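Local coordinates for GTP-binding nuclear protein GSP1 (PDB 4DJT) that probably acts as a Ran-type GTPase switch, binding guanine nucleotide with magnesium for nuclear protein import and RNA export, at residues G18-I28 with V65-K73; D79-L90 with L103-V114. All coordinates share one frame; numbering follows the deposited sequence.

Contact 1. Residues G18-I28 with V65-K73. With MG (magnesium ion), chain D; GDP (guanosine-5'-diphosphate), chain C.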
loop_
_atom_site.group_PDB
_atom_site.type_symbol
_atom_site.label_atom_id
_atom_site.label_comp_id
_atom_site.label_asym_id
_atom_site.label_seq_id
_atom_site.Cartn_x
_atom_site.Cartn_y
_atom_site.Cartn_z
ATOM N N GLY A 18 -4.042 4.795 -4.547
ATOM C CA GLY A 18 -5.445 4.954 -4.249
ATOM C C GLY A 18 -5.780 6.412 -4.007
ATOM O O GLY A 18 -4.898 7.232 -3.735
ATOM N N ASP A 19 -7.062 6.734 -4.111
ATOM C CA ASP A 19 -7.494 8.125 -4.025
ATOM C C ASP A 19 -7.130 8.778 -2.701
ATOM O O ASP A 19 -6.982 8.118 -1.688
ATOM C CB ASP A 19 -8.989 8.239 -4.215
ATOM C CG ASP A 19 -9.417 8.130 -5.680
ATOM O OD1 ASP A 19 -8.567 7.935 -6.605
ATOM O OD2 ASP A 19 -10.621 8.282 -5.883
ATOM N N GLY A 20 -7.049 10.099 -2.723
ATOM C CA GLY A 20 -6.955 10.857 -1.507
ATOM C C GLY A 20 -8.100 10.493 -0.577
ATOM O O GLY A 20 -9.275 10.335 -1.007
ATOM N N GLY A 21 -7.773 10.313 0.690
ATOM C CA GLY A 21 -8.772 10.121 1.714
ATOM C C GLY A 21 -9.106 8.677 2.030
ATOM O O GLY A 21 -9.880 8.430 2.965
ATOM N N VAL A 22 -8.504 7.721 1.299
ATOM C CA VAL A 22 -8.903 6.299 1.424
ATOM C C VAL A 22 -8.235 5.601 2.587
ATOM O O VAL A 22 -8.688 4.540 2.984
ATOM C CB VAL A 22 -8.679 5.479 0.145
ATOM C CG1 VAL A 22 -9.446 6.095 -1.040
ATOM C CG2 VAL A 22 -7.201 5.359 -0.185
ATOM N N GLY A 23 -7.144 6.190 3.125
ATOM C CA GLY A 23 -6.469 5.680 4.327
ATOM C C GLY A 23 -5.027 5.171 4.121
ATOM O O GLY A 23 -4.525 4.461 4.954
ATOM N N LYS A 24 -4.385 5.512 2.994
ATOM C CA LYS A 24 -3.002 5.077 2.734
ATOM C C LYS A 24 -2.056 5.461 3.880
ATOM O O LYS A 24 -1.307 4.610 4.394
ATOM C CB LYS A 24 -2.503 5.679 1.425
ATOM C CG LYS A 24 -3.344 5.273 0.219
ATOM C CD LYS A 24 -2.808 5.854 -1.072
ATOM C CE LYS A 24 -2.729 7.382 -1.069
ATOM N NZ LYS A 24 -4.068 8.029 -1.055
ATOM N N THR A 25 -2.077 6.733 4.261
ATOM C CA THR A 25 -1.178 7.226 5.291
ATOM C C THR A 25 -1.509 6.647 6.652
ATOM O O THR A 25 -0.598 6.222 7.395
ATOM C CB THR A 25 -1.195 8.778 5.292
ATOM O OG1 THR A 25 -0.775 9.233 3.995
ATOM C CG2 THR A 25 -0.264 9.322 6.346
ATOM N N THR A 26 -2.797 6.533 6.963
ATOM C CA THR A 26 -3.217 5.898 8.232
ATOM C C THR A 26 -2.680 4.466 8.355
ATOM O O THR A 26 -2.226 4.038 9.446
ATOM C CB THR A 26 -4.753 5.960 8.434
ATOM O OG1 THR A 26 -5.184 7.338 8.341
ATOM C CG2 THR A 26 -5.141 5.401 9.825
ATOM N N TYR A 27 -2.696 3.751 7.232
ATOM C CA TYR A 27 -2.199 2.393 7.166
ATOM C C TYR A 27 -0.719 2.313 7.492
ATOM O O TYR A 27 -0.334 1.595 8.412
ATOM C CB TYR A 27 -2.425 1.824 5.794
ATOM C CG TYR A 27 -1.941 0.386 5.599
ATOM C CD1 TYR A 27 -2.618 -0.687 6.191
ATOM C CD2 TYR A 27 -0.885 0.101 4.769
ATOM C CE1 TYR A 27 -2.212 -1.990 5.984
ATOM C CE2 TYR A 27 -0.470 -1.205 4.555
ATOM C CZ TYR A 27 -1.134 -2.247 5.176
ATOM O OH TYR A 27 -0.710 -3.559 4.937
ATOM N N ILE A 28 0.112 3.080 6.767
ATOM C CA ILE A 28 1.561 2.863 6.798
ATOM C C ILE A 28 2.322 3.730 7.805
ATOM O O ILE A 28 3.414 3.373 8.194
ATOM C CB ILE A 28 2.177 3.080 5.419
ATOM C CG1 ILE A 28 3.559 2.390 5.299
ATOM C CG2 ILE A 28 2.178 4.573 5.093
ATOM C CD1 ILE A 28 3.527 0.865 5.382
ATOM N N VAL A 65 8.234 1.001 1.724
ATOM C CA VAL A 65 6.887 1.300 1.320
ATOM C C VAL A 65 6.741 2.820 1.125
ATOM O O VAL A 65 6.952 3.585 2.042
ATOM C CB VAL A 65 5.844 0.775 2.360
ATOM C CG1 VAL A 65 4.430 0.949 1.802
ATOM C CG2 VAL A 65 6.130 -0.664 2.710
ATOM N N TRP A 66 6.476 3.246 -0.117
ATOM C CA TRP A 66 6.332 4.670 -0.445
ATOM C C TRP A 66 4.944 5.134 -0.268
ATOM O O TRP A 66 3.997 4.464 -0.704
ATOM C CB TRP A 66 6.758 4.931 -1.880
ATOM C CG TRP A 66 8.239 4.882 -2.048
ATOM C CD1 TRP A 66 9.142 4.077 -1.373
ATOM C CD2 TRP A 66 9.046 5.674 -2.964
ATOM N NE1 TRP A 66 10.415 4.351 -1.779
ATOM C CE2 TRP A 66 10.417 5.273 -2.751
ATOM C CE3 TRP A 66 8.761 6.640 -3.930
ATOM C CZ2 TRP A 66 11.467 5.834 -3.465
ATOM C CZ3 TRP A 66 9.816 7.190 -4.647
ATOM C CH2 TRP A 66 11.139 6.795 -4.425
ATOM N N ASP A 67 4.797 6.280 0.370
ATOM C CA ASP A 67 3.482 6.924 0.567
ATOM C C ASP A 67 3.602 8.311 0.023
ATOM O O ASP A 67 4.675 8.909 0.116
ATOM C CB ASP A 67 3.150 7.008 2.062
ATOM C CG ASP A 67 1.761 7.563 2.347
ATOM O OD1 ASP A 67 0.884 7.370 1.502
ATOM O OD2 ASP A 67 1.539 8.124 3.482
ATOM N N THR A 68 2.505 8.869 -0.471
ATOM C CA THR A 68 2.514 10.226 -0.962
ATOM C C THR A 68 2.403 11.224 0.207
ATOM O O THR A 68 2.153 10.851 1.335
ATOM C CB THR A 68 1.332 10.530 -1.887
ATOM O OG1 THR A 68 0.130 10.680 -1.097
ATOM C CG2 THR A 68 1.173 9.474 -2.946
ATOM N N ALA A 69 2.630 12.497 -0.107
ATOM C CA ALA A 69 2.375 13.595 0.834
ATOM C C ALA A 69 1.017 14.305 0.540
ATOM O O ALA A 69 0.801 15.436 0.958
ATOM C CB ALA A 69 3.540 14.597 0.758
ATOM N N GLY A 70 0.115 13.633 -0.173
ATOM C CA GLY A 70 -1.219 14.118 -0.385
ATOM C C GLY A 70 -1.466 14.691 -1.773
ATOM O O GLY A 70 -2.601 15.055 -2.102
ATOM N N GLN A 71 -0.429 14.753 -2.606
ATOM C CA GLN A 71 -0.555 15.467 -3.889
ATOM C C GLN A 71 -1.556 14.800 -4.870
ATOM O O GLN A 71 -2.059 15.485 -5.780
ATOM C CB GLN A 71 0.826 15.710 -4.548
ATOM C CG GLN A 71 1.599 14.494 -5.034
ATOM C CD GLN A 71 2.428 13.852 -3.946
ATOM O OE1 GLN A 71 2.167 14.053 -2.759
ATOM N NE2 GLN A 71 3.431 13.052 -4.353
ATOM N N GLU A 72 -1.874 13.498 -4.661
ATOM C CA GLU A 72 -2.872 12.767 -5.471
ATOM C C GLU A 72 -4.274 13.381 -5.400
ATOM O O GLU A 72 -5.102 13.094 -6.247
ATOM C CB GLU A 72 -2.962 11.263 -5.106
ATOM C CG GLU A 72 -3.658 10.891 -3.787
ATOM C CD GLU A 72 -2.778 11.082 -2.561
ATOM O OE1 GLU A 72 -1.678 11.680 -2.681
ATOM O OE2 GLU A 72 -3.193 10.630 -1.496
ATOM N N LYS A 73 -4.515 14.217 -4.396
ATOM C CA LYS A 73 -5.818 14.848 -4.211
ATOM C C LYS A 73 -6.113 15.808 -5.338
ATOM O O LYS A 73 -7.259 15.933 -5.762
ATOM C CB LYS A 73 -5.889 15.589 -2.872
ATOM C CG LYS A 73 -5.829 14.676 -1.674
ATOM C CD LYS A 73 -5.883 15.446 -0.371
ATOM C CE LYS A 73 -5.684 14.518 0.812
ATOM N NZ LYS A 73 -5.617 15.286 2.080
HETATM MG MG MG D . -1.829 10.357 2.594
HETATM P PB GDP C . -4.889 9.032 2.416
HETATM O O1B GDP C . -3.425 8.984 2.883
HETATM O O2B GDP C . -5.311 7.865 1.537
HETATM O O3B GDP C . -5.281 10.417 1.908
HETATM O O3A GDP C . -5.844 8.903 3.714
HETATM P PA GDP C . -5.518 9.230 5.239
HETATM O O1A GDP C . -4.699 8.140 5.902
HETATM O O2A GDP C . -5.034 10.644 5.309
HETATM O "O5'" GDP C . -6.928 9.140 5.955
HETATM C "C5'" GDP C . -8.014 9.931 5.434
HETATM C "C4'" GDP C . -9.078 10.015 6.512
HETATM O "O4'" GDP C . -9.660 8.740 6.684
HETATM C "C3'" GDP C . -8.515 10.387 7.858
HETATM O "O3'" GDP C . -9.480 11.164 8.537
HETATM C "C2'" GDP C . -8.357 9.099 8.604
HETATM O "O2'" GDP C . -8.498 9.205 10.034
HETATM C "C1'" GDP C . -9.481 8.290 7.996
HETATM N N9 GDP C . -9.152 6.872 7.966
HETATM C C8 GDP C . -8.092 6.255 7.399
HETATM N N7 GDP C . -8.165 4.918 7.623
HETATM C C5 GDP C . -9.305 4.676 8.268
HETATM C C6 GDP C . -10.005 3.491 8.794
HETATM O O6 GDP C . -9.542 2.321 8.657
HETATM N N1 GDP C . -11.180 3.697 9.427
HETATM C C2 GDP C . -11.709 4.942 9.592
HETATM N N2 GDP C . -12.872 5.091 10.229
HETATM N N3 GDP C . -11.115 6.063 9.140
HETATM C C4 GDP C . -9.940 5.969 8.492
HETATM O O HOH W 1 -7.359 11.672 -5.059
HETATM O O HOH W 2 -0.883 9.192 1.124
HETATM O O HOH W 3 -0.250 11.630 2.536
HETATM O O HOH W 4 -2.853 11.375 0.990
HETATM O O HOH W 5 -2.790 11.487 4.087
#

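Contact 2. Residues D79-L90 with L103-V114. Unlike the reference sequence in segment 79-90: L90 (reference Phe).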
loop_
_atom_site.group_PDB
_atom_site.type_symbol
_atom_site.label_atom_id
_atom_site.label_comp_id
_atom_site.label_asym_id
_atom_site.label_seq_id
_atom_site.Cartn_x
_atom_site.Cartn_y
_atom_site.Cartn_z
ATOM N N ASP A 79 6.148 9.742 -12.440
ATOM C CA ASP A 79 6.623 8.414 -12.777
ATOM C C ASP A 79 7.652 7.901 -11.782
ATOM O O ASP A 79 7.674 6.719 -11.484
ATOM C CB ASP A 79 7.238 8.397 -14.192
ATOM C CG ASP A 79 6.195 8.608 -15.311
ATOM O OD1 ASP A 79 4.971 8.597 -15.035
ATOM O OD2 ASP A 79 6.614 8.779 -16.481
ATOM N N VAL A 80 8.509 8.789 -11.274
ATOM C CA VAL A 80 9.538 8.391 -10.294
ATOM C C VAL A 80 8.951 7.811 -9.008
ATOM O O VAL A 80 9.619 7.053 -8.329
ATOM C CB VAL A 80 10.527 9.538 -9.962
ATOM C CG1 VAL A 80 11.548 9.684 -11.088
ATOM C CG2 VAL A 80 9.788 10.841 -9.715
ATOM N N TYR A 81 7.710 8.146 -8.704
ATOM C CA TYR A 81 7.009 7.506 -7.601
ATOM C C TYR A 81 6.949 6.006 -7.836
ATOM O O TYR A 81 7.203 5.214 -6.924
ATOM C CB TYR A 81 5.610 8.091 -7.427
ATOM C CG TYR A 81 4.861 7.584 -6.197
ATOM C CD1 TYR A 81 3.873 6.610 -6.300
ATOM C CD2 TYR A 81 5.148 8.078 -4.923
ATOM C CE1 TYR A 81 3.202 6.131 -5.168
ATOM C CE2 TYR A 81 4.490 7.600 -3.803
ATOM C CZ TYR A 81 3.522 6.624 -3.923
ATOM O OH TYR A 81 2.830 6.218 -2.772
ATOM N N TYR A 82 6.585 5.626 -9.063
ATOM C CA TYR A 82 6.368 4.216 -9.405
ATOM C C TYR A 82 7.667 3.478 -9.732
ATOM O O TYR A 82 7.786 2.279 -9.484
ATOM C CB TYR A 82 5.394 4.099 -10.559
ATOM C CG TYR A 82 4.043 4.674 -10.267
ATOM C CD1 TYR A 82 3.267 4.183 -9.226
ATOM C CD2 TYR A 82 3.532 5.675 -11.016
ATOM C CE1 TYR A 82 2.027 4.692 -8.954
ATOM C CE2 TYR A 82 2.270 6.195 -10.750
ATOM C CZ TYR A 82 1.523 5.672 -9.720
ATOM O OH TYR A 82 0.290 6.188 -9.443
ATOM N N ILE A 83 8.632 4.179 -10.326
ATOM C CA ILE A 83 9.814 3.510 -10.890
ATOM C C ILE A 83 10.552 2.664 -9.855
ATOM O O ILE A 83 10.789 3.097 -8.735
ATOM C CB ILE A 83 10.811 4.521 -11.491
ATOM C CG1 ILE A 83 10.246 5.094 -12.791
ATOM C CG2 ILE A 83 12.159 3.842 -11.783
ATOM C CD1 ILE A 83 11.111 6.183 -13.433
ATOM N N GLY A 84 10.895 1.446 -10.232
ATOM C CA GLY A 84 11.637 0.570 -9.346
ATOM C C GLY A 84 10.769 -0.251 -8.390
ATOM O O GLY A 84 11.304 -1.084 -7.654
ATOM N N ALA A 85 9.452 -0.010 -8.383
ATOM C CA ALA A 85 8.526 -0.766 -7.510
ATOM C C ALA A 85 8.465 -2.215 -7.927
ATOM O O ALA A 85 8.399 -2.519 -9.131
ATOM C CB ALA A 85 7.112 -0.185 -7.521
ATOM N N SER A 86 8.444 -3.090 -6.924
ATOM C CA SER A 86 8.209 -4.511 -7.120
ATOM C C SER A 86 6.739 -4.854 -6.985
ATOM O O SER A 86 6.346 -5.948 -7.371
ATOM C CB SER A 86 9.010 -5.343 -6.114
ATOM O OG SER A 86 10.375 -5.351 -6.427
ATOM N N GLY A 87 5.938 -3.960 -6.382
ATOM C CA GLY A 87 4.539 -4.231 -6.114
ATOM C C GLY A 87 3.828 -2.991 -5.669
ATOM O O GLY A 87 4.471 -1.952 -5.473
ATOM N N ALA A 88 2.505 -3.098 -5.518
ATOM C CA ALA A 88 1.669 -1.996 -5.064
ATOM C C ALA A 88 0.599 -2.539 -4.136
ATOM O O ALA A 88 0.150 -3.709 -4.268
ATOM C CB ALA A 88 1.033 -1.253 -6.244
ATOM N N ILE A 89 0.183 -1.703 -3.184
ATOM C CA ILE A 89 -0.969 -1.939 -2.371
ATOM C C ILE A 89 -1.939 -0.835 -2.713
ATOM O O ILE A 89 -1.614 0.343 -2.583
ATOM C CB ILE A 89 -0.676 -1.946 -0.828
ATOM C CG1 ILE A 89 0.398 -2.968 -0.496
ATOM C CG2 ILE A 89 -1.951 -2.265 -0.040
ATOM C CD1 ILE A 89 0.893 -2.934 0.949
ATOM N N LEU A 90 -3.087 -1.222 -3.256
ATOM C CA LEU A 90 -4.049 -0.271 -3.807
ATOM C C LEU A 90 -5.276 -0.262 -2.935
ATOM O O LEU A 90 -5.883 -1.309 -2.698
ATOM C CB LEU A 90 -4.387 -0.666 -5.270
ATOM C CG LEU A 90 -5.527 0.105 -5.949
ATOM C CD1 LEU A 90 -5.234 1.596 -6.046
ATOM C CD2 LEU A 90 -5.798 -0.497 -7.330
ATOM N N LEU A 103 -10.265 2.872 -9.288
ATOM C CA LEU A 103 -9.336 1.753 -9.122
ATOM C C LEU A 103 -8.654 1.353 -10.438
ATOM O O LEU A 103 -7.455 1.095 -10.470
ATOM C CB LEU A 103 -10.004 0.539 -8.472
ATOM C CG LEU A 103 -10.312 0.596 -6.959
ATOM C CD1 LEU A 103 -11.027 -0.689 -6.539
ATOM C CD2 LEU A 103 -9.070 0.799 -6.103
ATOM N N ALA A 104 -9.422 1.292 -11.526
ATOM C CA ALA A 104 -8.875 0.843 -12.801
ATOM C C ALA A 104 -7.843 1.835 -13.311
ATOM O O ALA A 104 -6.845 1.453 -13.930
ATOM C CB ALA A 104 -10.005 0.662 -13.831
ATOM N N ARG A 105 -8.115 3.099 -13.077
ATOM C CA ARG A 105 -7.204 4.191 -13.411
ATOM C C ARG A 105 -5.880 4.068 -12.635
ATOM O O ARG A 105 -4.808 4.256 -13.206
ATOM C CB ARG A 105 -7.859 5.551 -13.100
ATOM N N TRP A 106 -5.973 3.736 -11.345
ATOM C CA TRP A 106 -4.794 3.515 -10.514
ATOM C C TRP A 106 -4.002 2.338 -10.967
ATOM O O TRP A 106 -2.767 2.418 -11.114
ATOM C CB TRP A 106 -5.178 3.353 -9.032
ATOM C CG TRP A 106 -5.393 4.659 -8.331
ATOM C CD1 TRP A 106 -6.598 5.202 -7.881
ATOM C CD2 TRP A 106 -4.385 5.653 -8.005
ATOM N NE1 TRP A 106 -6.390 6.421 -7.300
ATOM C CE2 TRP A 106 -5.082 6.743 -7.337
ATOM C CE3 TRP A 106 -3.013 5.739 -8.180
ATOM C CZ2 TRP A 106 -4.426 7.861 -6.887
ATOM C CZ3 TRP A 106 -2.352 6.880 -7.714
ATOM C CH2 TRP A 106 -3.043 7.911 -7.089
ATOM N N VAL A 107 -4.675 1.220 -11.219
ATOM C CA VAL A 107 -3.974 0.064 -11.775
ATOM C C VAL A 107 -3.257 0.433 -13.084
ATOM O O VAL A 107 -2.087 0.048 -13.295
ATOM C CB VAL A 107 -4.917 -1.141 -12.006
ATOM C CG1 VAL A 107 -4.220 -2.229 -12.841
ATOM C CG2 VAL A 107 -5.419 -1.698 -10.667
ATOM N N LYS A 108 -3.939 1.153 -13.968
ATOM C CA LYS A 108 -3.351 1.463 -15.289
ATOM C C LYS A 108 -2.154 2.399 -15.137
ATOM O O LYS A 108 -1.157 2.231 -15.806
ATOM C CB LYS A 108 -4.373 2.078 -16.262
ATOM N N GLU A 109 -2.251 3.349 -14.217
ATOM C CA GLU A 109 -1.186 4.303 -13.986
ATOM C C GLU A 109 0.080 3.577 -13.462
ATOM O O GLU A 109 1.199 3.840 -13.933
ATOM C CB GLU A 109 -1.682 5.363 -13.003
ATOM C CG GLU A 109 -0.813 6.592 -12.879
ATOM C CD GLU A 109 -1.422 7.640 -11.967
ATOM O OE1 GLU A 109 -2.592 8.032 -12.212
ATOM O OE2 GLU A 109 -0.740 8.051 -11.015
ATOM N N PHE A 110 -0.115 2.638 -12.534
ATOM C CA PHE A 110 0.972 1.868 -11.960
ATOM C C PHE A 110 1.621 0.967 -13.015
ATOM O O PHE A 110 2.849 1.016 -13.212
ATOM C CB PHE A 110 0.473 1.054 -10.734
ATOM C CG PHE A 110 1.514 0.158 -10.122
ATOM C CD1 PHE A 110 2.492 0.671 -9.282
ATOM C CD2 PHE A 110 1.516 -1.203 -10.380
ATOM C CE1 PHE A 110 3.454 -0.155 -8.728
ATOM C CE2 PHE A 110 2.473 -2.034 -9.819
ATOM C CZ PHE A 110 3.431 -1.518 -8.984
ATOM N N GLN A 111 0.784 0.186 -13.704
ATOM C CA GLN A 111 1.226 -0.710 -14.737
ATOM C C GLN A 111 1.824 0.007 -15.938
ATOM O O GLN A 111 2.675 -0.551 -16.611
ATOM C CB GLN A 111 0.085 -1.632 -15.167
ATOM C CG GLN A 111 -0.447 -2.454 -14.022
ATOM C CD GLN A 111 -1.347 -3.547 -14.466
ATOM O OE1 GLN A 111 -2.220 -3.329 -15.318
ATOM N NE2 GLN A 111 -1.153 -4.735 -13.921
ATOM N N ALA A 112 1.412 1.238 -16.186
ATOM C CA ALA A 112 1.997 2.008 -17.303
ATOM C C ALA A 112 3.499 2.303 -17.073
ATOM O O ALA A 112 4.254 2.465 -18.028
ATOM C CB ALA A 112 1.237 3.311 -17.502
ATOM N N VAL A 113 3.907 2.379 -15.802
ATOM C CA VAL A 113 5.314 2.525 -15.442
ATOM C C VAL A 113 6.066 1.207 -15.109
ATOM O O VAL A 113 7.209 1.047 -15.525
ATOM C CB VAL A 113 5.470 3.548 -14.262
ATOM C CG1 VAL A 113 6.930 3.683 -13.855
ATOM C CG2 VAL A 113 4.917 4.896 -14.656
ATOM N N VAL A 114 5.450 0.267 -14.391
ATOM C CA VAL A 114 6.130 -0.913 -13.830
ATOM C C VAL A 114 5.857 -2.196 -14.635
ATOM O O VAL A 114 6.553 -3.179 -14.478
ATOM C CB VAL A 114 5.685 -1.132 -12.362
ATOM C CG1 VAL A 114 6.461 -2.258 -11.694
ATOM C CG2 VAL A 114 5.828 0.170 -11.569
#

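Contact 1. Residues G18-I28 with V65-K73
T25 and D67 meet beside the magnesium ion of the GDP-bound site, where the P-loop of a Ras-like GTPase faces the strand that leads into switch II. T25 OG1 binds the magnesium at 2.1 Å and donates a hydrogen bond to the syn lone pair of D67 OD2, 2.6 Å away, the threonine side chain lying crosswise to the aspartate. GDP O1B and four waters complete the six ligands of the metal. D67 reaches it indirectly, through water 2, one of those four, which lies 2.6 Å from D67 OD1 and probably donates to it, while D67 OD2 is also hydrogen-bonded to Y194 OH. With CG anti to the backbone N (chi1 -176°), the D67 carboxylate is carried across from strand 60-68 to the start of helix 24-28.

K24 approaches a different oxygen of the β-phosphate, O2B. Its chain bends at the last two torsions, bringing NZ to 2.9 Å from GDP O2B and into a salt bridge with E72 OE2 at 2.8 Å, the carboxylate being met from above its plane. NZ also donates to G18 O, so the ammonium joins phosphate, switch II and the P-loop backbone. The amides of G21, G23, K24 and T25 surround the same phosphate.

Further out, T68 OG1 steadies the glutamate by donating to E72 OE1 at 2.6 Å, and itself accepts from G70 N in an ST turn. At the base, apolar packing takes over: I28 CD1 lies 3.7 Å from V65 CG1, and I28 CG2 lies 4.0 Å from D67 CB.

Contact 2. Residues D79-L90 with L103-V114
Y82 is a knob set among E109, F110, V113 and V114 of helix 103-114, and the packing is densest around its ring. F110 CA stands over the centre of one face as a CH-pi contact, 4.3 Å from the centroid, while Y81 CD1 covers the opposite face nearer the rim. The phenol OH donates to E109 OE2 at 2.6 Å, from a position 46° out of the carboxylate plane. Y82 OH also lies at the edge of the W106 ring, 3.2 Å from W106 CZ3. E109 gets there with an extended chain, swinging its CG to the far side from its own N (chi1 -167°).

The F110 ring is packed on its face and edge: A88 CB sits over the middle of one face, 3.7 Å from the ring centroid, and A85 CB comes in at the edge. Beyond it L90, which is Phe in the reference sequence, spreads its two methyls, CD1 to W106 CB (3.5 Å) and CD2 to V107 CG2.

Packing thins toward solvent at the helix's C-terminal end. There V113 CG1 reaches the exposed I83 at CG1, 3.8 Å away, and V113 CG2 merely brushes D79 OD1.

Helix 103-114 runs nearly antiparallel to strand 87-90, at 169°, and covers one side of the central sheet: W106 packs on I17 of strand 11-17, which L90 also touches from the neighbouring strand, and V107 and F110 pack on I120 of strand 120-125.

How the contacts relate
From the N terminus, strand 11-17 leads into the P-loop and helix 24-28. Contact 1 then closes a long excursion through strands 39-41, 46-54 and 60-68, bringing switch II back to the nucleotide. Contact 2 opens only afterwards and closes a shorter loop, in which the chain leaves strand 87-93 and returns along its flank as helix 103-114. The two are therefore in series, neither nested nor crossed, with centres about 14 Å apart. They nevertheless touch: W106 NE1 is hydrogen-bonded to D19 OD1, 2.7 Å away, and Y81 OH, hydrogen-bonded to L16 O, also lies 3.0 Å from W66 O. Together they tie the phosphate site, switch II and the flanking helix to one sheet.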